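Local coordinates for Exo-poly-alpha-D-galacturonosidase (Thermotoga maritima, PDB 3JUR), which probably hydrolyses polygalacturonic acid, the backbone of pectin, as a family 28 glycoside hydrolase built on a right-handed beta-helix, at residues Y118-E123 with F195-N200; K253-T258 with L289-A294. All blocks are in the same frame, centred on the assembly; numbering follows the deposited sequence.

Interaction 1: Y118-E123 with F195-N200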
# COMPACT_ATOMS: atom_id res chain seq x y z
N TYR D 118 -50.25 -8.53 -16.15
CA TYR D 118 -50.14 -9.99 -16.15
C TYR D 118 -50.24 -10.60 -17.54
O TYR D 118 -51.16 -10.29 -18.31
CB TYR D 118 -51.23 -10.58 -15.22
CG TYR D 118 -51.23 -12.09 -15.04
CD1 TYR D 118 -50.17 -12.75 -14.40
CD2 TYR D 118 -52.32 -12.86 -15.46
CE1 TYR D 118 -50.19 -14.13 -14.21
CE2 TYR D 118 -52.36 -14.24 -15.27
CZ TYR D 118 -51.28 -14.87 -14.64
OH TYR D 118 -51.31 -16.23 -14.46
N ALA D 119 -49.28 -11.48 -17.84
CA ALA D 119 -49.35 -12.33 -19.03
C ALA D 119 -49.01 -13.77 -18.65
O ALA D 119 -48.01 -14.02 -17.97
CB ALA D 119 -48.40 -11.82 -20.11
N LEU D 120 -49.85 -14.71 -19.09
CA LEU D 120 -49.63 -16.13 -18.81
C LEU D 120 -49.59 -16.91 -20.12
O LEU D 120 -50.51 -16.81 -20.92
CB LEU D 120 -50.74 -16.68 -17.90
CG LEU D 120 -50.83 -18.20 -17.74
CD1 LEU D 120 -49.64 -18.76 -16.95
CD2 LEU D 120 -52.15 -18.60 -17.08
N ASP D 121 -48.52 -17.69 -20.31
CA ASP D 121 -48.37 -18.55 -21.50
C ASP D 121 -48.42 -17.77 -22.82
O ASP D 121 -48.90 -18.28 -23.84
CB ASP D 121 -49.41 -19.69 -21.49
CG ASP D 121 -49.12 -20.75 -20.43
OD1 ASP D 121 -47.94 -21.11 -20.24
OD2 ASP D 121 -50.09 -21.23 -19.80
N CYS D 122 -47.95 -16.54 -22.79
CA CYS D 122 -48.01 -15.64 -23.94
C CYS D 122 -46.68 -15.58 -24.68
O CYS D 122 -45.63 -15.93 -24.14
CB CYS D 122 -48.41 -14.23 -23.50
SG CYS D 122 -50.13 -14.08 -22.94
N GLU D 123 -46.75 -15.10 -25.92
CA GLU D 123 -45.60 -14.98 -26.79
C GLU D 123 -45.61 -13.60 -27.43
O GLU D 123 -46.68 -13.08 -27.77
CB GLU D 123 -45.71 -16.06 -27.86
CG GLU D 123 -44.51 -16.22 -28.77
CD GLU D 123 -44.73 -17.34 -29.78
OE1 GLU D 123 -45.84 -17.42 -30.36
OE2 GLU D 123 -43.80 -18.13 -30.00
N PHE D 195 -44.72 -11.79 -16.08
CA PHE D 195 -44.83 -12.63 -17.26
C PHE D 195 -44.62 -14.06 -16.79
O PHE D 195 -43.55 -14.39 -16.27
CB PHE D 195 -43.76 -12.25 -18.30
CG PHE D 195 -43.82 -10.81 -18.73
CD1 PHE D 195 -44.66 -10.42 -19.78
CD2 PHE D 195 -43.04 -9.84 -18.11
CE1 PHE D 195 -44.74 -9.09 -20.18
CE2 PHE D 195 -43.10 -8.51 -18.51
CZ PHE D 195 -43.96 -8.13 -19.55
N TYR D 196 -45.64 -14.89 -16.96
CA TYR D 196 -45.59 -16.28 -16.49
C TYR D 196 -45.55 -17.25 -17.66
O TYR D 196 -46.49 -17.32 -18.46
CB TYR D 196 -46.77 -16.58 -15.57
CG TYR D 196 -46.42 -17.50 -14.43
CD1 TYR D 196 -46.14 -16.98 -13.15
CD2 TYR D 196 -46.33 -18.87 -14.62
CE1 TYR D 196 -45.80 -17.83 -12.10
CE2 TYR D 196 -46.00 -19.73 -13.57
CZ TYR D 196 -45.74 -19.20 -12.31
OH TYR D 196 -45.39 -20.05 -11.29
N ARG D 197 -44.44 -17.99 -17.76
CA ARG D 197 -44.19 -18.95 -18.84
C ARG D 197 -44.33 -18.30 -20.23
O ARG D 197 -45.06 -18.80 -21.10
CB ARG D 197 -45.09 -20.19 -18.72
CG ARG D 197 -45.00 -20.94 -17.39
CD ARG D 197 -45.68 -22.31 -17.48
NE ARG D 197 -47.11 -22.20 -17.77
CZ ARG D 197 -48.08 -22.72 -17.02
NH1 ARG D 197 -47.79 -23.42 -15.92
NH2 ARG D 197 -49.35 -22.57 -17.37
N CYS D 198 -43.63 -17.19 -20.43
CA CYS D 198 -43.73 -16.43 -21.67
C CYS D 198 -42.45 -16.51 -22.49
O CYS D 198 -41.38 -16.77 -21.95
CB CYS D 198 -44.08 -14.97 -21.38
SG CYS D 198 -45.69 -14.73 -20.64
N ARG D 199 -42.59 -16.28 -23.79
CA ARG D 199 -41.47 -16.22 -24.72
C ARG D 199 -41.47 -14.87 -25.43
O ARG D 199 -42.54 -14.36 -25.79
CB ARG D 199 -41.60 -17.32 -25.77
CG ARG D 199 -40.61 -18.46 -25.63
CD ARG D 199 -40.88 -19.58 -26.64
NE ARG D 199 -40.95 -19.10 -28.03
CZ ARG D 199 -41.03 -19.88 -29.11
NH1 ARG D 199 -41.03 -21.21 -28.99
NH2 ARG D 199 -41.09 -19.34 -30.32
N ASN D 200 -40.28 -14.30 -25.64
CA ASN D 200 -40.11 -13.05 -26.41
C ASN D 200 -40.82 -11.88 -25.75
O ASN D 200 -41.91 -11.47 -26.17
CB ASN D 200 -40.57 -13.19 -27.87
CG ASN D 200 -40.06 -14.46 -28.53
OD1 ASN D 200 -39.05 -15.03 -28.13
ND2 ASN D 200 -40.77 -14.91 -29.56
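Two neighbouring coils of the beta-helix meet here in parallel register; both leave a strand for a loop, and the second chain turns a corner at Asn200. Tyr196 N donates to Ala119 O (2.7 Å) and Tyr196 O takes Asp121 N, both nearly along the C=O axis. Just past the strands, Asp121 and Arg197 are paired, both with positive phi. The Arg197 chain bends at chi3, so the guanidinium grips the carboxylate side-on: Arg197 NE to Asp121 OD1 at 2.8 Å and Arg197 NH2 to Asp121 OD2 at 2.9 Å. Both oxygens use syn lone pairs, and the two planes are 14° apart. Cys198 SG lies 4.0 Å from Ala119 CB and weakly accepts Cys122 N. Arg199 N bonds Cys122 O. Glu123 reaches along Arg199 with CG anti to its backbone N, and Glu123 OE2 sits over the guanidinium face, 3.0 Å from Arg199 NH2, held by charge alone. Asn200 ND2, beside Glu123 CG, is hydrogen-bonded to Asn124 OD1. An alanine at Glu123 would remove the carboxylate facing Arg199 and would probably leave the arginine less well held. In-register parallel pairing of successive coils, continued past the strands, is typical of the parallel beta-helix of family 28.

Interaction 2: K253-T258 with L289-A294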
# COMPACT_ATOMS: atom_id res chain seq x y z
N LYS D 253 -28.99 -0.75 -19.21
CA LYS D 253 -29.30 0.68 -19.25
C LYS D 253 -30.46 1.10 -18.34
O LYS D 253 -31.10 2.13 -18.58
CB LYS D 253 -29.54 1.14 -20.70
CG LYS D 253 -28.27 1.37 -21.51
CD LYS D 253 -27.80 2.82 -21.37
CE LYS D 253 -26.28 2.94 -21.32
NZ LYS D 253 -25.65 2.85 -22.67
N CYS D 254 -30.73 0.32 -17.29
CA CYS D 254 -31.81 0.63 -16.35
C CYS D 254 -31.32 1.44 -15.13
O CYS D 254 -30.14 1.39 -14.77
CB CYS D 254 -32.50 -0.65 -15.88
SG CYS D 254 -33.24 -1.67 -17.20
N ARG D 255 -32.25 2.16 -14.52
CA ARG D 255 -32.02 2.92 -13.28
C ARG D 255 -32.87 2.34 -12.15
O ARG D 255 -34.06 2.09 -12.33
CB ARG D 255 -32.35 4.40 -13.49
CG ARG D 255 -32.50 5.19 -12.18
CD ARG D 255 -31.24 5.96 -11.81
NE ARG D 255 -31.39 7.37 -12.16
CZ ARG D 255 -31.53 8.37 -11.29
NH1 ARG D 255 -31.51 8.14 -9.98
NH2 ARG D 255 -31.68 9.61 -11.75
N PHE D 256 -32.25 2.13 -10.98
CA PHE D 256 -32.89 1.50 -9.82
C PHE D 256 -32.76 2.29 -8.53
O PHE D 256 -31.66 2.71 -8.15
CB PHE D 256 -32.28 0.12 -9.53
CG PHE D 256 -32.37 -0.86 -10.67
CD1 PHE D 256 -33.44 -1.75 -10.75
CD2 PHE D 256 -31.36 -0.93 -11.62
CE1 PHE D 256 -33.52 -2.67 -11.79
CE2 PHE D 256 -31.42 -1.84 -12.66
CZ PHE D 256 -32.50 -2.71 -12.76
N ASP D 257 -33.89 2.45 -7.85
CA ASP D 257 -33.94 2.80 -6.44
C ASP D 257 -34.97 1.85 -5.82
O ASP D 257 -36.18 1.99 -6.05
CB ASP D 257 -34.37 4.26 -6.27
CG ASP D 257 -34.30 4.73 -4.83
OD1 ASP D 257 -33.87 3.97 -3.94
OD2 ASP D 257 -34.67 5.90 -4.60
N THR D 258 -34.49 0.86 -5.07
CA THR D 258 -35.34 -0.26 -4.63
C THR D 258 -35.41 -0.42 -3.11
O THR D 258 -34.48 -0.05 -2.41
CB THR D 258 -34.92 -1.60 -5.27
OG1 THR D 258 -33.55 -1.90 -4.95
CG2 THR D 258 -35.08 -1.55 -6.77
N LEU D 289 -27.55 1.37 -13.62
CA LEU D 289 -27.23 2.32 -12.57
C LEU D 289 -28.19 2.16 -11.39
O LEU D 289 -29.40 2.32 -11.54
CB LEU D 289 -27.27 3.76 -13.11
CG LEU D 289 -27.07 4.92 -12.12
CD1 LEU D 289 -25.69 4.83 -11.42
CD2 LEU D 289 -27.25 6.27 -12.81
N VAL D 290 -27.63 1.82 -10.23
CA VAL D 290 -28.41 1.76 -9.00
C VAL D 290 -27.91 2.89 -8.09
O VAL D 290 -26.76 2.89 -7.68
CB VAL D 290 -28.27 0.39 -8.27
CG1 VAL D 290 -29.17 0.33 -7.01
CG2 VAL D 290 -28.58 -0.77 -9.22
N ILE D 291 -28.77 3.86 -7.80
CA ILE D 291 -28.46 4.85 -6.76
C ILE D 291 -29.55 4.71 -5.71
O ILE D 291 -30.67 5.19 -5.88
CB ILE D 291 -28.37 6.30 -7.28
CG1 ILE D 291 -27.36 6.41 -8.43
CG2 ILE D 291 -28.04 7.26 -6.14
CD1 ILE D 291 -27.32 7.78 -9.12
N SER D 292 -29.22 4.00 -4.63
CA SER D 292 -30.24 3.53 -3.72
C SER D 292 -29.70 3.16 -2.34
O SER D 292 -29.16 2.08 -2.14
CB SER D 292 -30.95 2.32 -4.34
OG SER D 292 -32.03 1.89 -3.55
N GLN D 293 -29.86 4.08 -1.39
CA GLN D 293 -29.59 3.82 0.01
C GLN D 293 -30.37 2.60 0.51
O GLN D 293 -29.85 1.78 1.27
CB GLN D 293 -29.97 5.05 0.85
CG GLN D 293 -29.76 4.87 2.34
CD GLN D 293 -28.52 5.56 2.83
OE1 GLN D 293 -28.59 6.68 3.36
NE2 GLN D 293 -27.35 4.92 2.64
N ALA D 294 -31.62 2.48 0.06
CA ALA D 294 -32.53 1.43 0.51
C ALA D 294 -32.23 0.03 -0.05
O ALA D 294 -32.65 -0.97 0.54
CB ALA D 294 -33.99 1.83 0.20
O HOH W 1 -31.94 5.83 -8.57
O HOH W 2 -33.05 4.68 -1.51
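This is a mostly buried parallel strand pairing between successive coils of the beta-helix, continued past the strand ends by side chains and water. Strands 255-258 and 280-291 run side by side; the axes of 255-258 and 289-291 come within 4.7 Å. Leu289 N donates to Cys254 O at 2.8 Å, nearly along the C=O axis. Leu289 O then receives Phe256 N (2.9 Å) in its carbonyl plane. Ile291 N to Phe256 O is weak, bent to 133° at the hydrogen, so the pairing weakens toward Ile291.

Phe256 and Val290 share one face. The phenyl and the valine cross obliquely, with Val290 CG2 3.7 Å from Phe256 CD2 and also close to Phe256 CB. Ile231 of the preceding coil and Tyr319 of the following one touch this pair. Arg255 and Leu289 lie side by side on the other face, CD against CD2. The Arg255 chain bends at chi2 and chi3. Arg255 NH1 donates to a water (2.7 Å) that also lies within hydrogen-bonding distance of Ile291 O and can donate to it. The second subunit packs on this face, with its Leu289 against Arg255 and its Met320 against Leu289.

Where the second chain leaves its strand, Asp257 reaches Ser292. Its CG is anti to the backbone N (chi1 -174°), which brings Asp257 OD1 to Ser292 OG at 2.8 Å. Ser292 OG is the donor, and OD1 uses its anti lone pair. A second water donates to the same OD1 and accepts Ala294 N (3.1 Å). One carboxylate oxygen therefore serves both the serine and the turn after it. Parallel strands paired coil to coil, with apolar side chains such as Phe256 and Val290 stacked in register, are characteristic of the right-handed parallel beta-helix.

How the interactions relate
Interactions 1 and 2 both join parallel coils of the same beta-helix. Their centres are about 26 Å apart, on opposite sides of the chain's centre, and their nearest atoms are about 12 Å apart. They follow in series along the chain. Interaction 1 is partly buried and runs from the strands into the loop and, at Asn200, a corner; charged pairs continue the register beyond the strands. Interaction 2 is the more buried. It has an apolar face of Phe256 and Val290, and a hydroxyl-to-carboxylate bond and waters in place of salt bridges between its segments. The second subunit reaches interaction 2, whereas no other chain of the tetramer touches interaction 1.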